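Local coordinates for protein pectate lyase II (Xanthomonas campestris pv. campestris, PDB 2QY1) that probably cleaves the pectate of plant cell walls by beta-elimination, as a secreted member of polysaccharide lyase family 1, at residues Y196-F201 and H217-Y222; K240-Y245 and Y304-T309. The protein carries 2 engineered substitutions. All coordinates share one frame; numbering follows the deposited sequence.

Interaction 1 (Y196-F201 and H217-Y222); sequences YHHNRF and HIYNNY
His197 and Tyr219 both set CG between the backbone N and the carbonyl carbon, with chi1 of 74° and 79°. The matching torsions send the two side chains the same way, side by side. Their ring planes are 5° apart but slid, with centroids 4.8 Å apart, so the rings barely overlap. Instead, His197 CB sits over the Tyr219 ring, 3.5 Å from its centroid, as a CH-pi contact. Tyr219 OH lies over the face of the His197 imidazole in return. One residue on, Asn220 CB packs over the His198 ring, 3.6 Å from its centroid. ND1 of His197 and ND1 of His198 share a hydrogen bond of 3.0 Å in the plane of both imidazoles. Either could donate. It would help set the rotation of both rings, and Thr309 OG1 bonds His198 NE2.

The segments are equivalent strand-corner-strand stretches on successive coils of the right-handed parallel beta-helix of this family. His198 and Asn220 take the left-handed backbone shape that makes the corner. Asn199 and Asn221 follow with nearly parallel amides, as in the asparagine stacks of other pectate lyases. Asn221 OD1 accepts from Asn199 N at 2.9 Å. Asn221 ND2 donates to Tyr196 O at 2.9 Å, from above the carbonyl plane. The Tyr219 backbone N donates to the same oxygen, so two bonds grip it. Asn221 thus spans the interrupted strand pairing. Beyond the corner, pairing resumes with Tyr222 N to Asn199 O and Phe201 N to Tyr222 O. On the sheet face of Tyr196 and Ile218, Tyr196 CD1 meets Ile218 CG1 at 3.8 Å.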
# COMPACT_ATOMS: atom_id res chain seq x y z
N TYR A 196 -6.61 1.65 5.40
CA TYR A 196 -5.77 0.46 5.37
C TYR A 196 -6.36 -0.56 6.33
O TYR A 196 -6.34 -0.34 7.54
CB TYR A 196 -4.34 0.79 5.83
CG TYR A 196 -3.58 1.80 5.01
CD1 TYR A 196 -3.67 3.16 5.28
CD2 TYR A 196 -2.73 1.38 3.98
CE1 TYR A 196 -2.95 4.09 4.53
CE2 TYR A 196 -2.00 2.30 3.23
CZ TYR A 196 -2.12 3.65 3.51
OH TYR A 196 -1.40 4.56 2.77
N HIS A 197 -6.87 -1.68 5.81
CA HIS A 197 -7.40 -2.71 6.72
C HIS A 197 -7.16 -4.15 6.29
O HIS A 197 -7.08 -4.45 5.10
CB HIS A 197 -8.88 -2.46 7.05
CG HIS A 197 -9.83 -2.78 5.94
ND1 HIS A 197 -10.44 -4.01 5.82
CD2 HIS A 197 -10.28 -2.03 4.92
CE1 HIS A 197 -11.23 -4.00 4.76
NE2 HIS A 197 -11.15 -2.81 4.19
N HIS A 198 -7.02 -5.02 7.29
CA HIS A 198 -6.80 -6.46 7.11
C HIS A 198 -5.57 -6.80 6.26
O HIS A 198 -5.51 -7.86 5.64
CB HIS A 198 -8.06 -7.14 6.56
CG HIS A 198 -9.17 -7.25 7.56
ND1 HIS A 198 -10.19 -6.33 7.66
CD2 HIS A 198 -9.42 -8.19 8.51
CE1 HIS A 198 -11.02 -6.69 8.62
NE2 HIS A 198 -10.58 -7.81 9.16
N ASN A 199 -4.59 -5.89 6.24
CA ASN A 199 -3.33 -6.15 5.57
C ASN A 199 -2.38 -6.95 6.46
O ASN A 199 -2.45 -6.87 7.69
CB ASN A 199 -2.65 -4.85 5.13
CG ASN A 199 -3.52 -4.01 4.22
OD1 ASN A 199 -4.00 -2.94 4.60
ND2 ASN A 199 -3.72 -4.48 3.00
N ARG A 200 -1.50 -7.73 5.83
CA ARG A 200 -0.46 -8.48 6.52
C ARG A 200 0.89 -7.86 6.21
O ARG A 200 1.32 -7.86 5.05
CB ARG A 200 -0.49 -9.95 6.09
CG ARG A 200 0.38 -10.87 6.94
CD ARG A 200 0.25 -12.32 6.51
NE ARG A 200 1.24 -13.16 7.19
CZ ARG A 200 1.42 -14.46 6.96
NH1 ARG A 200 0.68 -15.10 6.07
NH2 ARG A 200 2.36 -15.12 7.63
N PHE A 201 1.54 -7.32 7.24
CA PHE A 201 2.86 -6.71 7.10
C PHE A 201 3.86 -7.52 7.91
O PHE A 201 3.85 -7.48 9.14
CB PHE A 201 2.84 -5.26 7.62
CG PHE A 201 1.80 -4.38 6.96
CD1 PHE A 201 1.85 -4.11 5.59
CD2 PHE A 201 0.80 -3.79 7.72
CE1 PHE A 201 0.89 -3.28 4.99
CE2 PHE A 201 -0.16 -2.95 7.14
CZ PHE A 201 -0.11 -2.70 5.77
N HIS A 217 -7.52 5.76 8.13
CA HIS A 217 -8.10 4.82 9.06
C HIS A 217 -7.35 3.50 8.88
O HIS A 217 -7.44 2.86 7.83
CB HIS A 217 -9.60 4.66 8.79
CG HIS A 217 -10.32 3.81 9.78
ND1 HIS A 217 -11.50 3.16 9.48
CD2 HIS A 217 -10.04 3.50 11.07
CE1 HIS A 217 -11.91 2.50 10.55
NE2 HIS A 217 -11.04 2.68 11.52
N ILE A 218 -6.59 3.13 9.90
CA ILE A 218 -5.72 1.95 9.86
C ILE A 218 -6.24 0.96 10.89
O ILE A 218 -6.02 1.13 12.09
CB ILE A 218 -4.24 2.35 10.13
CG1 ILE A 218 -3.75 3.36 9.08
CG2 ILE A 218 -3.32 1.12 10.17
CD1 ILE A 218 -2.54 4.19 9.51
N TYR A 219 -6.96 -0.07 10.43
CA TYR A 219 -7.61 -1.02 11.35
C TYR A 219 -7.49 -2.48 10.93
O TYR A 219 -7.41 -2.77 9.74
CB TYR A 219 -9.08 -0.63 11.61
CG TYR A 219 -10.07 -1.00 10.52
CD1 TYR A 219 -10.74 -2.22 10.53
CD2 TYR A 219 -10.37 -0.10 9.49
CE1 TYR A 219 -11.66 -2.56 9.53
CE2 TYR A 219 -11.30 -0.42 8.50
CZ TYR A 219 -11.93 -1.65 8.52
OH TYR A 219 -12.84 -1.96 7.53
N ASN A 220 -7.47 -3.38 11.91
CA ASN A 220 -7.43 -4.83 11.67
C ASN A 220 -6.25 -5.32 10.83
O ASN A 220 -6.34 -6.35 10.15
CB ASN A 220 -8.75 -5.33 11.05
CG ASN A 220 -9.90 -5.33 12.04
OD1 ASN A 220 -9.72 -5.24 13.26
ND2 ASN A 220 -11.11 -5.43 11.50
N ASN A 221 -5.14 -4.58 10.88
CA ASN A 221 -3.90 -5.00 10.23
C ASN A 221 -3.02 -5.79 11.19
O ASN A 221 -3.02 -5.54 12.40
CB ASN A 221 -3.12 -3.80 9.69
CG ASN A 221 -3.94 -2.96 8.73
OD1 ASN A 221 -4.18 -3.35 7.59
ND2 ASN A 221 -4.38 -1.79 9.19
N TYR A 222 -2.26 -6.73 10.65
CA TYR A 222 -1.34 -7.54 11.44
C TYR A 222 0.10 -7.17 11.11
O TYR A 222 0.51 -7.21 9.94
CB TYR A 222 -1.61 -9.04 11.21
CG TYR A 222 -0.56 -9.98 11.78
CD1 TYR A 222 -0.25 -9.98 13.14
CD2 TYR A 222 0.11 -10.89 10.95
CE1 TYR A 222 0.71 -10.84 13.66
CE2 TYR A 222 1.07 -11.76 11.47
CZ TYR A 222 1.36 -11.73 12.82
OH TYR A 222 2.31 -12.59 13.34

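Interaction 2 (K240-Y245 and Y304-T309); sequences KIESNY and YIYTVT
A C-terminal loop crosses the outer surface of the beta-helix here, and its residues Tyr306, Val308 and Thr309 rest on Lys240, Glu242 and Ser243. The first two of these lie on strand 238-242, and Ser243 lies at the corner that follows it. The main link is one hydrogen bond. Tyr306 OH donates to Glu242 OE2 at 2.7 Å, on the syn lone pair, the side of the other carboxylate oxygen. The two side chains meet tip to tip. Glu242 puts CG anti to the backbone N (chi1 -178°) and stays extended beyond it, which carries the carboxylate straight out to the loop. The carboxylate approaches the Tyr306 ring at its edge, with Glu242 CD near the ring plane. The carboxylate plane itself stands 87° from the ring plane.

Around this bond the packing is light. Val308 crosses Glu242 at about a right angle, with Val308 CG1 3.6 Å from Glu242 OE1. Lys240 CE passes Tyr306 OH at 3.8 Å. Further along, Ser243 CB approaches the backbone oxygen Thr309 O at 4.0 Å. The backbones stay well apart, and the nearest CA atoms, of Ser243 and Val308, are 7.3 Å from each other. No backbone hydrogen bond joins the two segments, so the contact rests mainly on side chains.

Glu242 OE2 has a second partner, His217 NE2 on the neighbouring coil, and the His217 ring meets Tyr306 edge-to-face. Two polar groups thus converge on one carboxylate oxygen. This would be consistent with an ionised Glu242, whose negative charge would strengthen the bond from the tyrosine hydroxyl.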
# COMPACT_ATOMS: atom_id res chain seq x y z
N LYS A 240 -6.61 7.33 12.46
CA LYS A 240 -7.40 6.54 13.38
C LYS A 240 -6.86 5.11 13.34
O LYS A 240 -7.04 4.39 12.36
CB LYS A 240 -8.89 6.58 13.01
CG LYS A 240 -9.79 5.84 14.00
CD LYS A 240 -11.26 5.98 13.65
CE LYS A 240 -12.14 5.31 14.69
NZ LYS A 240 -12.13 6.03 16.00
N ILE A 241 -6.17 4.73 14.41
CA ILE A 241 -5.50 3.43 14.50
C ILE A 241 -6.29 2.52 15.44
O ILE A 241 -6.27 2.70 16.66
CB ILE A 241 -4.02 3.58 14.95
CG1 ILE A 241 -3.27 4.53 14.01
CG2 ILE A 241 -3.33 2.22 15.03
CD1 ILE A 241 -1.88 4.93 14.49
N GLU A 242 -6.97 1.53 14.86
CA GLU A 242 -8.00 0.78 15.56
C GLU A 242 -7.87 -0.74 15.39
O GLU A 242 -7.71 -1.22 14.28
CB GLU A 242 -9.38 1.24 15.07
CG GLU A 242 -10.57 0.58 15.74
CD GLU A 242 -11.91 1.02 15.15
OE1 GLU A 242 -12.95 0.56 15.67
OE2 GLU A 242 -11.93 1.80 14.18
N SER A 243 -7.93 -1.47 16.50
CA SER A 243 -8.01 -2.94 16.49
C SER A 243 -6.99 -3.65 15.60
O SER A 243 -7.31 -4.64 14.93
CB SER A 243 -9.44 -3.39 16.13
OG SER A 243 -10.36 -2.99 17.13
N ASN A 244 -5.76 -3.15 15.59
CA ASN A 244 -4.66 -3.82 14.90
C ASN A 244 -4.02 -4.85 15.84
O ASN A 244 -4.30 -4.87 17.04
CB ASN A 244 -3.62 -2.81 14.41
CG ASN A 244 -4.20 -1.74 13.50
OD1 ASN A 244 -4.51 -0.63 13.94
ND2 ASN A 244 -4.37 -2.07 12.23
N TYR A 245 -3.18 -5.71 15.28
CA TYR A 245 -2.43 -6.70 16.04
C TYR A 245 -0.94 -6.43 15.83
O TYR A 245 -0.43 -6.63 14.73
CB TYR A 245 -2.80 -8.11 15.57
CG TYR A 245 -2.38 -9.25 16.47
CD1 TYR A 245 -3.34 -9.98 17.18
CD2 TYR A 245 -1.04 -9.62 16.60
CE1 TYR A 245 -2.97 -11.04 18.00
CE2 TYR A 245 -0.66 -10.68 17.43
CZ TYR A 245 -1.63 -11.38 18.12
OH TYR A 245 -1.27 -12.43 18.93
N TYR A 304 -18.45 6.20 6.46
CA TYR A 304 -18.69 4.84 5.98
C TYR A 304 -18.88 3.84 7.11
O TYR A 304 -18.50 4.09 8.26
CB TYR A 304 -17.58 4.37 5.03
CG TYR A 304 -16.18 4.35 5.60
CD1 TYR A 304 -15.24 5.32 5.23
CD2 TYR A 304 -15.78 3.36 6.49
CE1 TYR A 304 -13.95 5.30 5.73
CE2 TYR A 304 -14.48 3.33 7.01
CZ TYR A 304 -13.57 4.31 6.63
OH TYR A 304 -12.29 4.28 7.13
N ILE A 305 -19.48 2.70 6.77
CA ILE A 305 -19.75 1.61 7.70
C ILE A 305 -18.67 0.54 7.57
O ILE A 305 -18.25 0.21 6.46
CB ILE A 305 -21.15 0.98 7.44
CG1 ILE A 305 -22.25 2.06 7.42
CG2 ILE A 305 -21.45 -0.15 8.42
CD1 ILE A 305 -22.45 2.82 8.73
N TYR A 306 -18.21 0.01 8.71
CA TYR A 306 -17.19 -1.04 8.72
C TYR A 306 -17.37 -2.03 9.87
O TYR A 306 -17.82 -1.65 10.95
CB TYR A 306 -15.78 -0.44 8.72
CG TYR A 306 -15.42 0.37 9.95
CD1 TYR A 306 -15.89 1.68 10.11
CD2 TYR A 306 -14.60 -0.15 10.94
CE1 TYR A 306 -15.56 2.43 11.24
CE2 TYR A 306 -14.26 0.59 12.07
CZ TYR A 306 -14.74 1.88 12.21
OH TYR A 306 -14.40 2.61 13.33
N THR A 307 -17.02 -3.29 9.62
CA THR A 307 -17.09 -4.34 10.64
C THR A 307 -15.69 -4.66 11.16
O THR A 307 -14.81 -5.07 10.39
CB THR A 307 -17.75 -5.63 10.08
OG1 THR A 307 -19.08 -5.35 9.65
CG2 THR A 307 -17.80 -6.73 11.15
N VAL A 308 -15.49 -4.46 12.45
CA VAL A 308 -14.19 -4.72 13.07
C VAL A 308 -14.06 -6.17 13.51
O VAL A 308 -14.94 -6.71 14.19
CB VAL A 308 -13.90 -3.76 14.26
CG1 VAL A 308 -13.62 -2.36 13.76
CG2 VAL A 308 -15.04 -3.76 15.28
N THR A 309 -12.96 -6.80 13.10
CA THR A 309 -12.55 -8.09 13.64
C THR A 309 -12.01 -7.80 15.04
O THR A 309 -11.22 -6.87 15.20
CB THR A 309 -11.42 -8.72 12.78
OG1 THR A 309 -11.85 -8.81 11.42
CG2 THR A 309 -11.04 -10.11 13.29

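Overall arrangement
Interactions 1 and 2 are neighbours on the same side of the beta-helix, with centres about 8 Å apart. Strand 215-226 joins them, since it pairs with strand 193-202 in interaction 1 and lies beside strand 238-242 of interaction 2. The loop 304-309 lies across this group of coils and bonds to several of them. Tyr304 OH is 2.7 Å from His217 ND1, and Thr309 OG1 is 2.8 Å from His198 NE2, both probable hydrogen bonds. Through its two nitrogens His217 joins the loop and strand 238-242. Tyr306 also meets the Tyr219 ring. With Thr309 at His198, the loop touches both strands of interaction 1.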